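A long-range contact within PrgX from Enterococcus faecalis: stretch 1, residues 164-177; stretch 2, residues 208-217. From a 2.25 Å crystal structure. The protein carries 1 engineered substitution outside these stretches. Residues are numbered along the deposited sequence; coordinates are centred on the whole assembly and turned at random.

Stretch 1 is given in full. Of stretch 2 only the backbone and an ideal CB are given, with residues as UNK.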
ATOM      1  N   PRO A 164       7.917 -26.209  29.473  1.00 48.09           N
ATOM      2  CA  PRO A 164       7.592 -24.795  29.690  1.00 48.09           C
ATOM      3  C   PRO A 164       8.862 -23.994  29.443  1.00 48.15           C
ATOM      4  O   PRO A 164       9.955 -24.438  29.790  1.00 47.90           O
ATOM      5  CB  PRO A 164       7.158 -24.764  31.153  1.00 35.64           C
ATOM      6  CG  PRO A 164       6.532 -26.125  31.338  1.00 38.99           C
ATOM      7  CD  PRO A 164       7.516 -27.031  30.630  1.00 36.63           C
ATOM      8  N   TYR A 165       8.726 -22.821  28.840  1.00 46.97           N
ATOM      9  CA  TYR A 165       9.885 -21.989  28.536  1.00 48.83           C
ATOM     10  C   TYR A 165      10.915 -21.858  29.662  1.00 49.59           C
ATOM     11  O   TYR A 165      12.116 -22.007  29.433  1.00 49.61           O
ATOM     12  CB  TYR A 165       9.429 -20.592  28.114  1.00 50.48           C
ATOM     13  CG  TYR A 165      10.577 -19.670  27.783  1.00 52.89           C
ATOM     14  CD1 TYR A 165      11.332 -19.852  26.620  1.00 46.15           C
ATOM     15  CD2 TYR A 165      10.938 -18.640  28.651  1.00 49.61           C
ATOM     16  CE1 TYR A 165      12.418 -19.029  26.333  1.00 46.63           C
ATOM     17  CE2 TYR A 165      12.020 -17.812  28.374  1.00 52.90           C
ATOM     18  CZ  TYR A 165      12.757 -18.014  27.215  1.00 53.66           C
ATOM     19  OH  TYR A 165      13.836 -17.209  26.944  1.00 56.16           O
ATOM     20  N   GLU A 166      10.447 -21.592  30.877  1.00 60.51           N
ATOM     21  CA  GLU A 166      11.346 -21.400  32.013  1.00 61.45           C
ATOM     22  C   GLU A 166      12.285 -22.557  32.361  1.00 59.68           C
ATOM     23  O   GLU A 166      13.377 -22.328  32.877  1.00 58.81           O
ATOM     24  CB  GLU A 166      10.542 -21.006  33.253  1.00119.29           C
ATOM     25  CG  GLU A 166      11.385 -20.330  34.323  1.00119.29           C
ATOM     26  CD  GLU A 166      12.015 -19.027  33.838  1.00119.29           C
ATOM     27  OE1 GLU A 166      12.814 -18.435  34.598  1.00119.29           O
ATOM     28  OE2 GLU A 166      11.709 -18.594  32.703  1.00119.29           O
ATOM     29  N   GLU A 167      11.868 -23.791  32.091  1.00 46.90           N
ATOM     30  CA  GLU A 167      12.706 -24.951  32.388  1.00 46.71           C
ATOM     31  C   GLU A 167      13.795 -25.154  31.337  1.00 46.76           C
ATOM     32  O   GLU A 167      14.692 -25.980  31.512  1.00 48.67           O
ATOM     33  CB  GLU A 167      11.860 -26.223  32.457  1.00 53.52           C
ATOM     34  CG  GLU A 167      10.820 -26.239  33.552  1.00 57.48           C
ATOM     35  CD  GLU A 167      10.087 -27.563  33.616  1.00 60.84           C
ATOM     36  OE1 GLU A 167      10.764 -28.608  33.753  1.00 59.73           O
ATOM     37  OE2 GLU A 167       8.837 -27.559  33.530  1.00 64.27           O
ATOM     38  N   VAL A 168      13.711 -24.401  30.246  1.00 33.78           N
ATOM     39  CA  VAL A 168      14.678 -24.530  29.173  1.00 32.24           C
ATOM     40  C   VAL A 168      15.584 -23.313  29.072  1.00 33.81           C
ATOM     41  O   VAL A 168      16.791 -23.448  28.886  1.00 33.15           O
ATOM     42  CB  VAL A 168      13.966 -24.737  27.818  1.00 36.28           C
ATOM     43  CG1 VAL A 168      14.987 -24.896  26.705  1.00 31.91           C
ATOM     44  CG2 VAL A 168      13.066 -25.954  27.890  1.00 30.86           C
ATOM     45  N   SER A 169      15.001 -22.128  29.212  1.00 43.85           N
ATOM     46  CA  SER A 169      15.761 -20.887  29.106  1.00 44.61           C
ATOM     47  C   SER A 169      17.128 -20.918  29.791  1.00 44.49           C
ATOM     48  O   SER A 169      18.141 -20.574  29.186  1.00 43.79           O
ATOM     49  CB  SER A 169      14.947 -19.717  29.665  1.00 65.36           C
ATOM     50  OG  SER A 169      14.696 -19.889  31.048  1.00 65.75           O
ATOM     51  N   SER A 170      17.158 -21.328  31.052  1.00 46.71           N
ATOM     52  CA  SER A 170      18.412 -21.364  31.795  1.00 48.98           C
ATOM     53  C   SER A 170      19.447 -22.277  31.143  1.00 47.93           C
ATOM     54  O   SER A 170      20.647 -22.118  31.361  1.00 48.50           O
ATOM     55  CB  SER A 170      18.156 -21.798  33.243  1.00 49.89           C
ATOM     56  OG  SER A 170      17.537 -23.070  33.299  1.00 51.40           O
ATOM     57  N   ILE A 171      18.982 -23.223  30.334  1.00 44.38           N
ATOM     58  CA  ILE A 171      19.878 -24.153  29.652  1.00 41.74           C
ATOM     59  C   ILE A 171      20.430 -23.553  28.356  1.00 40.67           C
ATOM     60  O   ILE A 171      21.522 -23.900  27.913  1.00 38.52           O
ATOM     61  CB  ILE A 171      19.151 -25.479  29.328  1.00 38.22           C
ATOM     62  CG1 ILE A 171      18.691 -26.141  30.629  1.00 40.57           C
ATOM     63  CG2 ILE A 171      20.075 -26.411  28.560  1.00 36.78           C
ATOM     64  CD1 ILE A 171      17.931 -27.434  30.435  1.00 37.67           C
ATOM     65  N   ILE A 172      19.670 -22.640  27.763  1.00 42.28           N
ATOM     66  CA  ILE A 172      20.065 -21.999  26.514  1.00 41.34           C
ATOM     67  C   ILE A 172      21.126 -20.915  26.680  1.00 40.71           C
ATOM     68  O   ILE A 172      22.124 -20.897  25.965  1.00 41.59           O
ATOM     69  CB  ILE A 172      18.852 -21.357  25.813  1.00 29.51           C
ATOM     70  CG1 ILE A 172      17.779 -22.419  25.538  1.00 28.61           C
ATOM     71  CG2 ILE A 172      19.297 -20.699  24.521  1.00 26.54           C
ATOM     72  CD1 ILE A 172      16.563 -21.902  24.781  1.00 29.48           C
ATOM     73  N   LYS A 173      20.894 -20.012  27.623  1.00 42.62           N
ATOM     74  CA  LYS A 173      21.791 -18.891  27.888  1.00 43.96           C
ATOM     75  C   LYS A 173      23.289 -19.217  27.855  1.00 45.09           C
ATOM     76  O   LYS A 173      24.070 -18.495  27.233  1.00 47.15           O
ATOM     77  CB  LYS A 173      21.442 -18.261  29.237  1.00 37.14           C
ATOM     78  CG  LYS A 173      19.971 -17.933  29.422  1.00 40.49           C
ATOM     79  CD  LYS A 173      19.587 -16.581  28.843  1.00 48.73           C
ATOM     80  CE  LYS A 173      18.157 -16.229  29.230  1.00 51.93           C
ATOM     81  NZ  LYS A 173      17.837 -14.804  28.945  1.00 59.14           N
ATOM     82  N   PRO A 174      23.711 -20.298  28.535  1.00 35.80           N
ATOM     83  CA  PRO A 174      25.132 -20.666  28.548  1.00 36.12           C
ATOM     84  C   PRO A 174      25.715 -21.080  27.198  1.00 36.11           C
ATOM     85  O   PRO A 174      26.933 -21.207  27.045  1.00 34.39           O
ATOM     86  CB  PRO A 174      25.189 -21.793  29.580  1.00 35.43           C
ATOM     87  CG  PRO A 174      23.840 -22.406  29.490  1.00 35.68           C
ATOM     88  CD  PRO A 174      22.934 -21.203  29.399  1.00 37.02           C
HETATM   89  N   MSE A 175      24.845 -21.289  26.216  1.00 41.22           N
HETATM   90  CA  MSE A 175      25.300 -21.686  24.895  1.00 40.63           C
HETATM   91  C   MSE A 175      25.588 -20.478  24.026  1.00 38.90           C
HETATM   92  O   MSE A 175      26.239 -20.595  22.994  1.00 39.53           O
HETATM   93  CB  MSE A 175      24.257 -22.575  24.227  1.00 33.14           C
HETATM   94  CG  MSE A 175      24.076 -23.894  24.939  1.00 36.46           C
HETATM   95 SE   MSE A 175      22.799 -25.020  24.069  1.00 44.34          SE
HETATM   96  CE  MSE A 175      22.767 -26.481  25.344  1.00 36.12           C
ATOM     97  N   TYR A 176      25.112 -19.314  24.451  1.00 44.87           N
ATOM     98  CA  TYR A 176      25.329 -18.090  23.696  1.00 42.94           C
ATOM     99  C   TYR A 176      26.086 -17.043  24.511  1.00 42.95           C
ATOM    100  O   TYR A 176      26.138 -17.113  25.741  1.00 42.75           O
ATOM    101  CB  TYR A 176      23.983 -17.520  23.225  1.00 31.08           C
ATOM    102  CG  TYR A 176      23.290 -18.407  22.216  1.00 29.24           C
ATOM    103  CD1 TYR A 176      22.614 -19.552  22.622  1.00 26.48           C
ATOM    104  CD2 TYR A 176      23.399 -18.155  20.845  1.00 23.05           C
ATOM    105  CE1 TYR A 176      22.075 -20.438  21.694  1.00 27.57           C
ATOM    106  CE2 TYR A 176      22.862 -19.031  19.907  1.00 26.09           C
ATOM    107  CZ  TYR A 176      22.209 -20.175  20.335  1.00 26.20           C
ATOM    108  OH  TYR A 176      21.750 -21.095  19.422  1.00 24.53           O
ATOM    109  N   PRO A 177      26.691 -16.057  23.830  1.00 33.48           N
ATOM    110  CA  PRO A 177      26.689 -15.863  22.376  1.00 31.27           C
ATOM    111  C   PRO A 177      27.602 -16.816  21.613  1.00 31.44           C
ATOM    112  O   PRO A 177      28.494 -17.434  22.188  1.00 32.87           O
ATOM    113  CB  PRO A 177      27.136 -14.415  22.227  1.00 40.53           C
ATOM    114  CG  PRO A 177      28.108 -14.273  23.349  1.00 44.64           C
ATOM    115  CD  PRO A 177      27.379 -14.938  24.499  1.00 38.96           C
ATOM    116  N   UNK A 208      11.972  -8.534  27.832  1.00 43.91           N
ATOM    117  CA  UNK A 208      13.406  -8.585  28.073  1.00 45.74           C
ATOM    118  C   UNK A 208      14.036  -9.861  27.516  1.00 44.62           C
ATOM    119  O   UNK A 208      15.198  -9.854  27.106  1.00 44.76           O
ATOM    120  CB  UNK A 208      13.687  -8.477  29.573  1.00 45.74           C
ATOM    121  N   UNK A 209      13.273 -10.950  27.483  1.00 43.29           N
ATOM    122  CA  UNK A 209      13.787 -12.193  26.926  1.00 43.69           C
ATOM    123  C   UNK A 209      13.867 -12.032  25.410  1.00 44.15           C
ATOM    124  O   UNK A 209      14.847 -12.439  24.781  1.00 42.77           O
ATOM    125  CB  UNK A 209      12.908 -13.384  27.313  1.00 43.69           C
ATOM    126  N   UNK A 210      12.839 -11.419  24.830  1.00 42.00           N
ATOM    127  CA  UNK A 210      12.797 -11.209  23.391  1.00 42.36           C
ATOM    128  C   UNK A 210      14.017 -10.429  22.927  1.00 42.57           C
ATOM    129  O   UNK A 210      14.647 -10.792  21.937  1.00 45.25           O
ATOM    130  CB  UNK A 210      11.515 -10.476  22.992  1.00 42.36           C
ATOM    131  N   UNK A 211      14.353  -9.361  23.642  1.00 41.62           N
ATOM    132  CA  UNK A 211      15.504  -8.551  23.268  1.00 43.15           C
ATOM    133  C   UNK A 211      16.779  -9.391  23.368  1.00 40.54           C
ATOM    134  O   UNK A 211      17.703  -9.246  22.570  1.00 39.92           O
ATOM    135  CB  UNK A 211      15.603  -7.308  24.155  1.00 43.15           C
ATOM    136  N   UNK A 212      16.825 -10.275  24.354  1.00 38.07           N
ATOM    137  CA  UNK A 212      17.992 -11.115  24.523  1.00 36.78           C
ATOM    138  C   UNK A 212      18.256 -11.849  23.213  1.00 36.31           C
ATOM    139  O   UNK A 212      19.326 -11.719  22.620  1.00 37.26           O
ATOM    140  CB  UNK A 212      17.801 -12.098  25.680  1.00 36.78           C
ATOM    141  N   UNK A 213      17.264 -12.614  22.765  1.00 35.52           N
ATOM    142  CA  UNK A 213      17.382 -13.393  21.541  1.00 37.07           C
ATOM    143  C   UNK A 213      17.596 -12.549  20.289  1.00 37.09           C
ATOM    144  O   UNK A 213      18.391 -12.911  19.423  1.00 36.39           O
ATOM    145  CB  UNK A 213      16.127 -14.250  21.362  1.00 37.07           C
ATOM    146  N   UNK A 214      16.899 -11.422  20.191  1.00 38.69           N
ATOM    147  CA  UNK A 214      17.066 -10.546  19.046  1.00 37.61           C
ATOM    148  C   UNK A 214      18.530 -10.117  18.996  1.00 39.53           C
ATOM    149  O   UNK A 214      19.118  -9.997  17.921  1.00 41.11           O
ATOM    150  CB  UNK A 214      16.131  -9.338  19.126  1.00 37.61           C
ATOM    151  N   UNK A 215      19.119  -9.895  20.167  1.00 34.66           N
ATOM    152  CA  UNK A 215      20.519  -9.494  20.250  1.00 34.82           C
ATOM    153  C   UNK A 215      21.440 -10.645  19.858  1.00 32.48           C
ATOM    154  O   UNK A 215      22.405 -10.452  19.117  1.00 34.77           O
ATOM    155  CB  UNK A 215      20.852  -9.009  21.662  1.00 34.82           C
ATOM    156  N   UNK A 216      21.153 -11.844  20.360  1.00 32.50           N
ATOM    157  CA  UNK A 216      21.975 -13.001  20.024  1.00 33.39           C
ATOM    158  C   UNK A 216      21.969 -13.231  18.509  1.00 35.15           C
ATOM    159  O   UNK A 216      23.014 -13.454  17.895  1.00 33.10           O
ATOM    160  CB  UNK A 216      21.474 -14.247  20.758  1.00 33.39           C
ATOM    161  N   UNK A 217      20.785 -13.162  17.907  1.00 44.26           N
ATOM    162  CA  UNK A 217      20.673 -13.368  16.476  1.00 45.39           C
ATOM    163  C   UNK A 217      21.449 -12.318  15.699  1.00 45.00           C
ATOM    164  O   UNK A 217      22.193 -12.642  14.774  1.00 45.42           O
ATOM    165  CB  UNK A 217      19.203 -13.355  16.053  1.00 45.39           C
TER

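Stretch 2 is helical throughout, and its axis runs 37° from that of helix 165-172 with a closest approach of 13.1 Å. Between the helices the axes are far apart, so side chains span the gap; at the end of stretch 1 the backbones draw nearer, P177 CA lying 6.0 Å from the CA of position 216. The pattern to look for is every third or fourth position.

Position 208 has a CB with nothing of stretch 1 within 5.5 Å, and many polar residues would serve. It is K208, whose end comes nearer to stretch 1 without touching it and forms a salt bridge within the helix, K208 NZ to OE2 of position 209, 3.5 Å.

Position 209 points toward stretch 1. Its ideal CB lies 4.0 Å from Y165 OH and 5.4 Å from K173 NZ, so a hydroxyl and an ammonium group converge on one site. An acceptor is called for, best a carboxylate; Asp or Glu would fit the charge, Gln or Asn only the hydrogen bonding. The residue is E209. Its OE2 takes a salt bridge from K173 NZ at 2.8 Å, with a weak hydrogen bond from the same NZ to E209 OE1 at 3.3 Å. Y165 OH donates to E209 OE1 at 2.5 Å, though the place of that hydroxyl is less sure because it is crowded in the model.

Positions 210 and 211 offer no guidance from stretch 1: the CB of 210 points away and that of 211 is out of reach. Helix-compatible residues of many kinds would do, and A210 and Q211 make no contact here.

Position 212 again points toward stretch 1, its ideal CB 4.2 Å from K173 NZ. The lysine presents both a charge and an aliphatic chain, so an acid could pair with it, while a flat aromatic could receive both features. Y212 takes the second course. K173 NZ sits 3.9 Å from the centroid of the Y212 ring in a cation-pi contact, and K173 CD lies 4.0 Å from that centroid, over the face. Beyond the ring, Y212 OH reaches Y176 CB at 3.5 Å.

Position 213 is subtler. Its CB points sideways and finds nothing within 5.5 Å, so only a long side chain could reach Y165 and I172; a large aromatic or Met would suit, and a polar tip could meet the tyrosine hydroxyl. Y213, with chi1 in m, brings its end nearer. Y213 OH donates to Y165 OH at 2.6 Å, with the same caution about the place of Y165 OH, extending the hydrogen-bond chain that ends on E209, while I172 CG2 packs 4.2 Å from Y213 CE1 near the ring plane.

Positions 214 and 215 lie out of reach, leaving the choice open to this contact; they are I214 and N215.

Position 216 points toward the end of stretch 1, its ideal CB 4.4 Å from Y176 CD2, with P177 beyond. A medium or long side chain, apolar or amide, could cover both. Q216 does so: its OE1 approaches P177 CB at 3.1 Å and Y176 CB at 3.5 Å.

Position 217 points away, so stretch 1 sets no demand and many helix-compatible residues would do; it is F217, which makes no contact with stretch 1.

Stretch 2 (208-217) KEAQYYINQF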
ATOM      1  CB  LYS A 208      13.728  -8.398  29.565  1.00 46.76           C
ATOM      2  CG  LYS A 208      13.727  -9.632  30.440  1.00 48.34           C
ATOM      3  CD  LYS A 208      14.332  -9.276  31.804  1.00 53.59           C
ATOM      4  CE  LYS A 208      14.384 -10.462  32.753  1.00 55.69           C
ATOM      5  NZ  LYS A 208      15.209 -11.578  32.215  1.00 63.50           N
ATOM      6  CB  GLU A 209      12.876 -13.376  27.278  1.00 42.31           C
ATOM      7  CG  GLU A 209      13.058 -13.887  28.695  1.00 45.69           C
ATOM      8  CD  GLU A 209      14.455 -14.423  28.945  1.00 48.79           C
ATOM      9  OE1 GLU A 209      14.695 -15.624  28.688  1.00 47.53           O
ATOM     10  OE2 GLU A 209      15.317 -13.633  29.388  1.00 49.21           O
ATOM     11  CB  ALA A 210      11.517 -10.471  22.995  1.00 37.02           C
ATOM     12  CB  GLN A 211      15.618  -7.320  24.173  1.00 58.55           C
ATOM     13  CG  GLN A 211      16.647  -6.300  23.691  1.00 62.51           C
ATOM     14  CD  GLN A 211      16.863  -5.152  24.671  1.00 69.51           C
ATOM     15  OE1 GLN A 211      17.587  -4.198  24.376  1.00 77.54           O
ATOM     16  NE2 GLN A 211      16.240  -5.242  25.845  1.00 74.73           N
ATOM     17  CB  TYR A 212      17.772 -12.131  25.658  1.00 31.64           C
ATOM     18  CG  TYR A 212      18.847 -13.195  25.725  1.00 29.64           C
ATOM     19  CD1 TYR A 212      20.143 -12.884  26.139  1.00 27.29           C
ATOM     20  CD2 TYR A 212      18.586 -14.500  25.307  1.00 30.05           C
ATOM     21  CE1 TYR A 212      21.157 -13.851  26.128  1.00 25.66           C
ATOM     22  CE2 TYR A 212      19.588 -15.471  25.291  1.00 25.16           C
ATOM     23  CZ  TYR A 212      20.870 -15.139  25.698  1.00 30.07           C
ATOM     24  OH  TYR A 212      21.872 -16.088  25.647  1.00 34.97           O
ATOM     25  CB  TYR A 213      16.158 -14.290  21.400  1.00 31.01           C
ATOM     26  CG  TYR A 213      16.078 -15.312  22.512  1.00 30.24           C
ATOM     27  CD1 TYR A 213      17.067 -16.284  22.661  1.00 33.96           C
ATOM     28  CD2 TYR A 213      15.027 -15.296  23.433  1.00 33.10           C
ATOM     29  CE1 TYR A 213      17.018 -17.215  23.698  1.00 31.59           C
ATOM     30  CE2 TYR A 213      14.965 -16.221  24.472  1.00 34.21           C
ATOM     31  CZ  TYR A 213      15.964 -17.179  24.597  1.00 35.85           C
ATOM     32  OH  TYR A 213      15.904 -18.105  25.612  1.00 33.92           O
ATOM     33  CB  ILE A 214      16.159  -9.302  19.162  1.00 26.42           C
ATOM     34  CG1 ILE A 214      14.698  -9.716  18.950  1.00 22.82           C
ATOM     35  CG2 ILE A 214      16.591  -8.228  18.154  1.00 22.63           C
ATOM     36  CD1 ILE A 214      13.718  -8.551  18.936  1.00 27.87           C
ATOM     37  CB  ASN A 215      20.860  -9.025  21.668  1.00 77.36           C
ATOM     38  CG  ASN A 215      20.232  -7.685  22.012  1.00 81.50           C
ATOM     39  OD1 ASN A 215      20.321  -7.220  23.148  1.00 87.52           O
ATOM     40  ND2 ASN A 215      19.601  -7.056  21.027  1.00 85.43           N
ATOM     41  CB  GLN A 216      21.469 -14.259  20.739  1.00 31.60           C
ATOM     42  CG  GLN A 216      21.679 -14.259  22.248  1.00 31.23           C
ATOM     43  CD  GLN A 216      23.056 -13.751  22.657  1.00 32.10           C
ATOM     44  OE1 GLN A 216      24.082 -14.201  22.144  1.00 31.48           O
ATOM     45  NE2 GLN A 216      23.079 -12.808  23.591  1.00 31.23           N
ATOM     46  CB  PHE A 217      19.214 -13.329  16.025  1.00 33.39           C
ATOM     47  CG  PHE A 217      19.048 -13.564  14.555  1.00 35.79           C
ATOM     48  CD1 PHE A 217      19.316 -14.818  14.005  1.00 33.46           C
ATOM     49  CD2 PHE A 217      18.682 -12.525  13.707  1.00 34.23           C
ATOM     50  CE1 PHE A 217      19.223 -15.025  12.640  1.00 32.92           C
ATOM     51  CE2 PHE A 217      18.589 -12.726  12.332  1.00 29.59           C
ATOM     52  CZ  PHE A 217      18.859 -13.974  11.801  1.00 28.44           C
TER
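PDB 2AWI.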